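Local coordinates for Alp7A (Bacillus subtilis, PDB 5EC0), which binds ADP and, as a bacterial actin-like cytoskeletal protein, probably forms nucleotide-dependent filaments that serve plasmid segregation, at residues A[2-8]-A[121-127]; A[29-35]-A[67-72]; A[144-148]-A[175-179]. All blocks are in the same frame, centred on the assembly; numbering follows the deposited sequence.

Contact 1. Residues A[2-8]-A[121-127]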
loop_
_atom_site.group_PDB
_atom_site.type_symbol
_atom_site.label_atom_id
_atom_site.label_comp_id
_atom_site.label_asym_id
_atom_site.label_seq_id
_atom_site.Cartn_x
_atom_site.Cartn_y
_atom_site.Cartn_z
ATOM N N ASN A 2 -0.205 -22.750 9.815
ATOM C CA ASN A 2 0.397 -22.682 8.499
ATOM C C ASN A 2 -0.294 -21.699 7.548
ATOM O O ASN A 2 -1.502 -21.773 7.326
ATOM C CB ASN A 2 0.420 -24.066 7.859
ATOM C CG ASN A 2 0.914 -24.016 6.438
ATOM O OD1 ASN A 2 2.109 -23.854 6.195
ATOM N ND2 ASN A 2 -0.006 -24.106 5.484
ATOM N N ILE A 3 0.499 -20.795 6.981
ATOM C CA ILE A 3 0.039 -19.801 6.014
ATOM C C ILE A 3 0.606 -20.077 4.620
ATOM O O ILE A 3 1.815 -20.223 4.469
ATOM C CB ILE A 3 0.464 -18.383 6.427
ATOM C CG1 ILE A 3 -0.245 -17.954 7.704
ATOM C CG2 ILE A 3 0.194 -17.368 5.302
ATOM C CD1 ILE A 3 0.243 -16.618 8.186
ATOM N N SER A 4 -0.249 -20.127 3.602
ATOM C CA SER A 4 0.202 -20.476 2.258
ATOM C C SER A 4 0.798 -19.280 1.523
ATOM O O SER A 4 1.861 -19.389 0.912
ATOM C CB SER A 4 -0.950 -21.059 1.434
ATOM O OG SER A 4 -1.437 -22.239 2.035
ATOM N N ARG A 5 0.098 -18.148 1.566
ATOM C CA ARG A 5 0.502 -16.954 0.828
ATOM C C ARG A 5 0.396 -15.723 1.713
ATOM O O ARG A 5 -0.651 -15.468 2.324
ATOM C CB ARG A 5 -0.371 -16.752 -0.425
ATOM C CG ARG A 5 -0.440 -17.957 -1.376
ATOM C CD ARG A 5 -1.392 -17.706 -2.567
ATOM N NE ARG A 5 -2.604 -16.985 -2.156
ATOM C CZ ARG A 5 -3.658 -17.554 -1.581
ATOM N NH1 ARG A 5 -3.660 -18.855 -1.354
ATOM N NH2 ARG A 5 -4.706 -16.822 -1.224
ATOM N N MET A 6 1.470 -14.956 1.798
ATOM C CA MET A 6 1.378 -13.674 2.473
ATOM C C MET A 6 2.007 -12.570 1.631
ATOM O O MET A 6 3.195 -12.610 1.314
ATOM C CB MET A 6 2.036 -13.725 3.847
ATOM C CG MET A 6 2.050 -12.366 4.528
ATOM S SD MET A 6 2.513 -12.534 6.240
ATOM C CE MET A 6 2.356 -10.842 6.814
ATOM N N ASN A 7 1.177 -11.593 1.287
ATOM C CA ASN A 7 1.533 -10.495 0.409
ATOM C C ASN A 7 1.440 -9.165 1.137
ATOM O O ASN A 7 0.428 -8.864 1.750
ATOM C CB ASN A 7 0.621 -10.502 -0.813
ATOM C CG ASN A 7 0.800 -11.759 -1.653
ATOM O OD1 ASN A 7 1.921 -12.110 -2.050
ATOM N ND2 ASN A 7 -0.296 -12.446 -1.918
ATOM N N VAL A 8 2.493 -8.368 1.068
ATOM C CA VAL A 8 2.578 -7.165 1.901
ATOM C C VAL A 8 2.915 -5.961 1.045
ATOM O O VAL A 8 3.832 -6.018 0.223
ATOM C CB VAL A 8 3.644 -7.326 3.018
ATOM C CG1 VAL A 8 3.875 -6.043 3.729
ATOM C CG2 VAL A 8 3.213 -8.408 4.013
ATOM N N THR A 121 4.301 -20.977 10.240
ATOM C CA THR A 121 5.035 -21.178 8.995
ATOM C C THR A 121 4.349 -20.465 7.813
ATOM O O THR A 121 3.136 -20.550 7.635
ATOM C CB THR A 121 5.193 -22.685 8.659
ATOM O OG1 THR A 121 3.930 -23.344 8.814
ATOM C CG2 THR A 121 6.202 -23.341 9.571
ATOM N N ILE A 122 5.139 -19.748 7.019
ATOM C CA ILE A 122 4.661 -19.077 5.819
ATOM C C ILE A 122 5.371 -19.666 4.591
ATOM O O ILE A 122 6.600 -19.571 4.470
ATOM C CB ILE A 122 4.915 -17.550 5.872
ATOM C CG1 ILE A 122 4.176 -16.921 7.052
ATOM C CG2 ILE A 122 4.507 -16.883 4.559
ATOM C CD1 ILE A 122 4.714 -15.564 7.434
ATOM N N GLU A 123 4.610 -20.287 3.692
ATOM C CA GLU A 123 5.213 -20.965 2.539
ATOM C C GLU A 123 5.796 -19.959 1.563
ATOM O O GLU A 123 6.897 -20.142 1.062
ATOM C CB GLU A 123 4.187 -21.841 1.827
ATOM C CG GLU A 123 3.646 -22.958 2.698
ATOM C CD GLU A 123 2.745 -23.910 1.934
ATOM O OE1 GLU A 123 2.902 -24.024 0.701
ATOM O OE2 GLU A 123 1.882 -24.543 2.571
ATOM N N TYR A 124 5.057 -18.877 1.332
ATOM C CA TYR A 124 5.425 -17.901 0.322
ATOM C C TYR A 124 5.100 -16.480 0.786
ATOM O O TYR A 124 3.933 -16.106 0.886
ATOM C CB TYR A 124 4.705 -18.216 -0.994
ATOM C CG TYR A 124 5.267 -17.481 -2.183
ATOM C CD1 TYR A 124 6.566 -17.732 -2.626
ATOM C CD2 TYR A 124 4.498 -16.551 -2.886
ATOM C CE1 TYR A 124 7.098 -17.072 -3.733
ATOM C CE2 TYR A 124 5.025 -15.879 -3.997
ATOM C CZ TYR A 124 6.323 -16.142 -4.410
ATOM O OH TYR A 124 6.843 -15.491 -5.502
ATOM N N PHE A 125 6.142 -15.721 1.111
ATOM C CA PHE A 125 6.015 -14.320 1.497
ATOM C C PHE A 125 6.375 -13.470 0.298
ATOM O O PHE A 125 7.356 -13.751 -0.403
ATOM C CB PHE A 125 6.933 -13.984 2.686
ATOM C CG PHE A 125 6.935 -12.514 3.082
ATOM C CD1 PHE A 125 7.810 -11.611 2.488
ATOM C CD2 PHE A 125 6.075 -12.045 4.079
ATOM C CE1 PHE A 125 7.813 -10.274 2.858
ATOM C CE2 PHE A 125 6.074 -10.710 4.450
ATOM C CZ PHE A 125 6.935 -9.828 3.848
ATOM N N GLN A 126 5.604 -12.413 0.077
ATOM C CA GLN A 126 5.870 -11.548 -1.042
ATOM C C GLN A 126 5.617 -10.098 -0.641
ATOM O O GLN A 126 4.608 -9.766 0.011
ATOM C CB GLN A 126 5.002 -11.965 -2.234
ATOM C CG GLN A 126 5.573 -11.651 -3.567
ATOM C CD GLN A 126 4.712 -12.151 -4.717
ATOM O OE1 GLN A 126 5.213 -12.340 -5.823
ATOM N NE2 GLN A 126 3.411 -12.347 -4.467
ATOM N N THR A 127 6.559 -9.242 -1.000
ATOM C CA THR A 127 6.376 -7.809 -0.849
ATOM C C THR A 127 6.950 -7.128 -2.102
ATOM O O THR A 127 7.048 -7.758 -3.173
ATOM C CB THR A 127 7.010 -7.277 0.477
ATOM O OG1 THR A 127 6.678 -5.897 0.645
ATOM C CG2 THR A 127 8.545 -7.461 0.523
#
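Segments 2-8 and 121-127 are parallel neighbours in the sheet of the first domain of this actin-like fold, paired in step from Asn2 with Thr121 to Val8 with Thr127. Both chains turn a corner at the same level, at Ser4 and Glu123, so the register survives the kink. Ahead of the corner Ile3 N donates to Thr121 O (2.7 Å) and Ile3 O receives Glu123 N; beyond it Met6 N donates to Tyr124 O, Met6 O receives Gln126 N, and Val8 N ends on Gln126 O. At the corner itself Tyr124 N makes a weak bond to Ser4 O.

One face is apolar and lies under helix 95-112. Ile3 and Ile122 run side by side there, Ile3 CB 4.0 Å from Ile122 CG1. With CG anti to the backbone N (chi1 175°) and the chain extended beyond it, Met6 runs alongside Phe125 and brings SD to the ring edge, 5.4 Å from the Phe125 centroid, a Met-aromatic contact. The same SD touches Ile122 CD1 at 3.9 Å, and Val8 CG2 meets Phe125 CE2 at 3.7 Å. Phe151 stacks on the Phe125 ring.

The opposite face carries Asn7 and Gln126, both buried against helix 364-386. Gln126 NE2 donates to Asn7 OD1 (2.8 Å); the oxygen lies in the plane of the Gln126 amide, whereas the nitrogen comes from above the Asn7 carbonyl plane, 37° out of it. Asn7 ND2 goes on to Glu370 and Ser373, and Gln126 OE1 receives Arg178 NE, which fixes the rotation of both amides. Toward the exposed end, Glu123 forms a salt bridge to Lys380 and a weak bond to Asn2 ND2. At the other end Thr127 OG1 donates to Val8 O, 2.9 Å away and from above its carbonyl plane.

Contact 2. Residues A[29-35]-A[67-72]; sequences NVVEISK and RYFLVG
Val30 and Phe69 meet on the tightly packed face of this antiparallel pair: Val30 CG1 lies 3.7 Å from Phe69 CD2, and the CB of Glu32 comes against Phe69 CE2 on the same ring. Helix 95-112 covers this face, touching Val30 through Ile96 and Thr100 and Phe69 through Val99. The other face has a second apolar patch, where Ile33 crosses Leu70 at about a right angle. A chi1 of 64° sets Ile33 CG1 between the backbone N and the carbonyl carbon, over Tyr68 CB, and CG2 anti to the carbonyl carbon, 3.9 Å from Leu70 CD1.

Between the faces the backbones are tied at the hydrogen-bonded pair Val31 and Leu70, whose N and O atoms bond reciprocally, both at 2.8 Å. Ile33 N to Tyr68 O and Gly72 N to Asn29 O extend the pairing on either side. Strand 65-71 also forms a hairpin with strand 56-62, so it is flanked by that strand and 22-33 in the sheet, in a part of the first domain that probably corresponds to subdomain IB of ParM-like actins.

Toward the Arg67 and Lys35 end the pair is looser and more open to solvent. Glu32, on the Phe69 face, stretches out (chi1 172°, chain extended) to Arg67, which grips it side-on: Arg67 NE to Glu32 OE1 and Arg67 NH2 to Glu32 OE2, each 2.7 Å. Both oxygens are met on their syn sides, though from about 30° out of the carboxylate plane. A water donates to Glu32 OE1 and Ile33 O and accepts from Tyr68 N, filling in where the strands begin to part. Farther out Lys35 lies along the Tyr68 side chain, its CA making a CH-pi contact over one ring face, 3.9 Å from the Tyr68 centroid, while its NZ turns to Glu39.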
loop_
_atom_site.group_PDB
_atom_site.type_symbol
_atom_site.label_atom_id
_atom_site.label_comp_id
_atom_site.label_asym_id
_atom_site.label_seq_id
_atom_site.Cartn_x
_atom_site.Cartn_y
_atom_site.Cartn_z
ATOM N N ASN A 29 2.890 3.818 11.393
ATOM C CA ASN A 29 3.670 4.207 12.570
ATOM C C ASN A 29 4.251 3.076 13.397
ATOM O O ASN A 29 3.549 2.136 13.771
ATOM C CB ASN A 29 2.814 5.069 13.490
ATOM C CG ASN A 29 2.181 6.220 12.762
ATOM O OD1 ASN A 29 1.004 6.169 12.407
ATOM N ND2 ASN A 29 2.964 7.261 12.509
ATOM N N VAL A 30 5.547 3.188 13.673
ATOM C CA VAL A 30 6.246 2.324 14.616
ATOM C C VAL A 30 7.036 3.211 15.569
ATOM O O VAL A 30 7.905 3.969 15.135
ATOM C CB VAL A 30 7.208 1.351 13.926
ATOM C CG1 VAL A 30 8.099 0.653 14.968
ATOM C CG2 VAL A 30 6.449 0.334 13.088
ATOM N N VAL A 31 6.730 3.134 16.860
ATOM C CA VAL A 31 7.451 3.927 17.840
ATOM C C VAL A 31 8.230 3.024 18.786
ATOM O O VAL A 31 7.659 2.149 19.433
ATOM C CB VAL A 31 6.495 4.835 18.640
ATOM C CG1 VAL A 31 7.209 5.472 19.812
ATOM C CG2 VAL A 31 5.920 5.911 17.733
ATOM N N GLU A 32 9.542 3.223 18.851
ATOM C CA GLU A 32 10.361 2.429 19.749
ATOM C C GLU A 32 10.385 3.037 21.132
ATOM O O GLU A 32 10.659 4.230 21.309
ATOM C CB GLU A 32 11.787 2.286 19.225
ATOM C CG GLU A 32 12.714 1.618 20.237
ATOM C CD GLU A 32 14.036 1.156 19.639
ATOM O OE1 GLU A 32 14.694 0.297 20.259
ATOM O OE2 GLU A 32 14.425 1.649 18.559
ATOM N N ILE A 33 10.090 2.205 22.120
ATOM C CA ILE A 33 10.074 2.642 23.506
ATOM C C ILE A 33 11.001 1.744 24.320
ATOM O O ILE A 33 11.505 0.753 23.807
ATOM C CB ILE A 33 8.648 2.598 24.072
ATOM C CG1 ILE A 33 8.148 1.148 24.103
ATOM C CG2 ILE A 33 7.716 3.449 23.206
ATOM C CD1 ILE A 33 6.733 0.979 24.622
ATOM N N SER A 34 11.216 2.073 25.589
ATOM C CA SER A 34 12.137 1.291 26.414
ATOM C C SER A 34 11.393 0.170 27.127
ATOM O O SER A 34 10.166 0.097 27.063
ATOM C CB SER A 34 12.851 2.185 27.432
ATOM O OG SER A 34 11.968 2.570 28.471
ATOM N N LYS A 35 12.132 -0.704 27.804
ATOM C CA LYS A 35 11.516 -1.807 28.532
ATOM C C LYS A 35 10.581 -1.302 29.634
ATOM O O LYS A 35 9.448 -1.776 29.763
ATOM C CB LYS A 35 12.589 -2.724 29.130
ATOM C CG LYS A 35 12.052 -3.781 30.093
ATOM C CD LYS A 35 13.138 -4.761 30.495
ATOM C CE LYS A 35 12.642 -5.782 31.508
ATOM N NZ LYS A 35 12.465 -5.209 32.882
ATOM N N ARG A 67 14.292 -5.319 21.780
ATOM C CA ARG A 67 13.751 -3.963 21.692
ATOM C C ARG A 67 12.215 -3.930 21.612
ATOM O O ARG A 67 11.573 -4.860 21.109
ATOM C CB ARG A 67 14.388 -3.242 20.503
ATOM C CG ARG A 67 15.884 -2.962 20.732
ATOM C CD ARG A 67 16.628 -2.675 19.434
ATOM N NE ARG A 67 16.074 -1.517 18.744
ATOM C CZ ARG A 67 16.472 -1.101 17.549
ATOM N NH1 ARG A 67 17.425 -1.760 16.902
ATOM N NH2 ARG A 67 15.914 -0.033 16.996
ATOM N N TYR A 68 11.643 -2.848 22.136
ATOM C CA TYR A 68 10.205 -2.749 22.390
ATOM C C TYR A 68 9.545 -1.710 21.464
ATOM O O TYR A 68 10.006 -0.571 21.369
ATOM C CB TYR A 68 9.967 -2.410 23.880
ATOM C CG TYR A 68 10.565 -3.438 24.826
ATOM C CD1 TYR A 68 11.911 -3.400 25.179
ATOM C CD2 TYR A 68 9.787 -4.470 25.344
ATOM C CE1 TYR A 68 12.462 -4.360 26.028
ATOM C CE2 TYR A 68 10.322 -5.421 26.197
ATOM C CZ TYR A 68 11.657 -5.367 26.534
ATOM O OH TYR A 68 12.184 -6.325 27.377
ATOM N N PHE A 69 8.477 -2.106 20.781
ATOM C CA PHE A 69 7.854 -1.248 19.773
ATOM C C PHE A 69 6.346 -1.144 19.910
ATOM O O PHE A 69 5.659 -2.147 20.091
ATOM C CB PHE A 69 8.156 -1.749 18.344
ATOM C CG PHE A 69 9.618 -1.895 18.041
ATOM C CD1 PHE A 69 10.282 -3.088 18.312
ATOM C CD2 PHE A 69 10.331 -0.844 17.488
ATOM C CE1 PHE A 69 11.639 -3.226 18.048
ATOM C CE2 PHE A 69 11.690 -0.972 17.219
ATOM C CZ PHE A 69 12.344 -2.165 17.502
ATOM N N LEU A 70 5.846 0.082 19.792
ATOM C CA LEU A 70 4.439 0.338 19.533
ATOM C C LEU A 70 4.232 0.315 18.027
ATOM O O LEU A 70 4.980 0.952 17.290
ATOM C CB LEU A 70 4.003 1.692 20.115
ATOM C CG LEU A 70 4.201 1.885 21.621
ATOM C CD1 LEU A 70 4.012 3.351 22.068
ATOM C CD2 LEU A 70 3.256 0.966 22.383
ATOM N N VAL A 71 3.214 -0.413 17.574
ATOM C CA VAL A 71 2.954 -0.595 16.153
ATOM C C VAL A 71 1.528 -0.218 15.773
ATOM O O VAL A 71 0.576 -0.590 16.458
ATOM C CB VAL A 71 3.172 -2.055 15.723
ATOM C CG1 VAL A 71 2.915 -2.207 14.232
ATOM C CG2 VAL A 71 4.561 -2.563 16.148
ATOM N N GLY A 72 1.374 0.492 14.663
ATOM C CA GLY A 72 0.051 0.805 14.163
ATOM C C GLY A 72 -0.636 1.875 14.987
ATOM O O GLY A 72 0.002 2.831 15.452
HETATM O O HOH W 1 13.518 -0.557 22.667
#

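Contact 3. Residues A[144-148]-A[175-179]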
loop_
_atom_site.group_PDB
_atom_site.type_symbol
_atom_site.label_atom_id
_atom_site.label_comp_id
_atom_site.label_asym_id
_atom_site.label_seq_id
_atom_site.Cartn_x
_atom_site.Cartn_y
_atom_site.Cartn_z
ATOM N N GLN A 144 16.038 -5.925 -4.692
ATOM C CA GLN A 144 14.838 -6.742 -4.448
ATOM C C GLN A 144 15.213 -8.051 -3.723
ATOM O O GLN A 144 14.485 -8.508 -2.844
ATOM C CB GLN A 144 14.101 -7.062 -5.757
ATOM C CG GLN A 144 13.632 -5.859 -6.581
ATOM C CD GLN A 144 13.144 -6.254 -7.988
ATOM O OE1 GLN A 144 13.695 -5.807 -8.992
ATOM N NE2 GLN A 144 12.106 -7.095 -8.057
ATOM N N LYS A 145 16.347 -8.646 -4.099
ATOM C CA LYS A 145 16.858 -9.833 -3.410
ATOM C C LYS A 145 17.194 -9.568 -1.926
ATOM O O LYS A 145 16.874 -10.379 -1.061
ATOM C CB LYS A 145 18.103 -10.392 -4.130
ATOM C CG LYS A 145 17.788 -11.272 -5.342
ATOM C CD LYS A 145 19.002 -12.074 -5.776
ATOM C CE LYS A 145 19.417 -11.760 -7.209
ATOM N NZ LYS A 145 20.676 -12.474 -7.605
ATOM N N ARG A 146 17.848 -8.448 -1.635
ATOM C CA ARG A 146 18.136 -8.110 -0.247
ATOM C C ARG A 146 16.833 -7.861 0.524
ATOM O O ARG A 146 16.709 -8.241 1.691
ATOM C CB ARG A 146 19.073 -6.896 -0.153
ATOM C CG ARG A 146 20.512 -7.183 -0.624
ATOM C CD ARG A 146 21.496 -6.047 -0.295
ATOM N NE ARG A 146 21.318 -4.894 -1.177
ATOM C CZ ARG A 146 21.920 -4.749 -2.356
ATOM N NH1 ARG A 146 22.750 -5.687 -2.812
ATOM N NH2 ARG A 146 21.684 -3.667 -3.082
ATOM N N MET A 147 15.854 -7.239 -0.123
ATOM C CA MET A 147 14.577 -6.992 0.564
ATOM C C MET A 147 13.918 -8.315 0.950
ATOM O O MET A 147 13.491 -8.496 2.097
ATOM C CB MET A 147 13.627 -6.167 -0.301
ATOM C CG MET A 147 12.306 -5.809 0.402
ATOM S SD MET A 147 12.549 -4.885 1.944
ATOM C CE MET A 147 10.853 -4.332 2.240
ATOM N N ALA A 148 13.871 -9.243 -0.007
ATOM C CA ALA A 148 13.304 -10.573 0.222
ATOM C C ALA A 148 14.055 -11.325 1.322
ATOM O O ALA A 148 13.453 -12.015 2.141
ATOM C CB ALA A 148 13.312 -11.398 -1.086
ATOM N N ALA A 175 10.611 -16.455 -0.067
ATOM C CA ALA A 175 10.261 -15.042 -0.118
ATOM C C ALA A 175 10.668 -14.398 -1.450
ATOM O O ALA A 175 11.645 -14.801 -2.056
ATOM C CB ALA A 175 10.905 -14.300 1.056
ATOM N N ALA A 176 9.898 -13.412 -1.906
ATOM C CA ALA A 176 10.242 -12.678 -3.120
ATOM C C ALA A 176 9.828 -11.204 -3.003
ATOM O O ALA A 176 8.925 -10.844 -2.242
ATOM C CB ALA A 176 9.603 -13.329 -4.353
ATOM N N CYS A 177 10.512 -10.353 -3.756
ATOM C CA CYS A 177 10.239 -8.920 -3.735
ATOM C C CYS A 177 10.057 -8.408 -5.167
ATOM O O CYS A 177 10.954 -8.569 -5.989
ATOM C CB CYS A 177 11.363 -8.168 -3.044
ATOM S SG CYS A 177 11.051 -6.412 -2.951
ATOM N N ARG A 178 8.891 -7.823 -5.451
ATOM C CA ARG A 178 8.561 -7.314 -6.778
ATOM C C ARG A 178 8.778 -5.800 -6.847
ATOM O O ARG A 178 9.316 -5.208 -5.922
ATOM C CB ARG A 178 7.106 -7.648 -7.135
ATOM C CG ARG A 178 6.733 -9.102 -6.942
ATOM C CD ARG A 178 7.654 -10.089 -7.702
ATOM N NE ARG A 178 7.206 -11.446 -7.403
ATOM C CZ ARG A 178 7.460 -12.522 -8.137
ATOM N NH1 ARG A 178 8.189 -12.427 -9.235
ATOM N NH2 ARG A 178 6.978 -13.698 -7.761
ATOM N N ILE A 179 8.364 -5.182 -7.946
ATOM C CA ILE A 179 8.497 -3.737 -8.114
ATOM C C ILE A 179 7.138 -3.078 -7.984
ATOM O O ILE A 179 6.236 -3.366 -8.791
ATOM C CB ILE A 179 9.101 -3.355 -9.503
ATOM C CG1 ILE A 179 10.428 -4.071 -9.727
ATOM C CG2 ILE A 179 9.297 -1.834 -9.614
ATOM C CD1 ILE A 179 10.849 -4.121 -11.200
#
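Cys177 SG sits against Met147 at the apolar centre, 3.6 Å from Met147 CG and nearly as close to Met147 CB. A chi1 of -178° turns the sulfur toward Met147, which bends at chi2 and carries the end of its chain away from the strand. Beside this pair the CB of Ala148 lies 4.3 Å from Cys177 CB and equally far from Ala175 CB; such small groups let the backbones come close, with Ala148 CB 3.9 Å from Ala176 CA.

This is helix-on-sheet packing in the first domain of the actin-like fold: helix 140-149 lies across the sheet face to which Ala175 and Cys177 point, the two segments running at 138° to each other. Ala176 and Arg178 point to the other face, where Arg178 packs on Leu369 and Leu372 of helix 364-386.

Outward from the centre, Gln144 reaches over the strand, crossing the Ile179 side chain at a slant. Its NE2 donates to Cys177 O at 2.8 Å; the acceptor lies in the amide plane, though the donor is tilted from the carbonyl plane of Cys177. The amide's OE1 rests by Ile179 CG1, 3.8 Å away. An alanine here takes the amide away, which would probably leave Cys177 O without that partner and open a gap beside Ile179. Ile179 also leans on Ile131 and Leu134 of helix 131-134.

How the contacts relate
All three contacts draw on the same sheet of the first domain, but at different depths. Contact 1 is the most buried, holding two parallel strands between helices 95-112 and 364-386, and even the amides of Asn7 and Gln126 are buried. Contact 3 carries the sheet of contact 1 on by one strand: 166-179 is the next neighbour of 119-129, and Arg178 N bonds to Thr127 O. Contact 3 itself joins helix to strand through mostly small apolar groups and a single side-chain-to-backbone hydrogen bond. Contact 2 lies apart, about 24 Å from contact 1 between centres, shares helix 95-112 as a cover, and differs by its antiparallel pairing and a salt bridge at the surface.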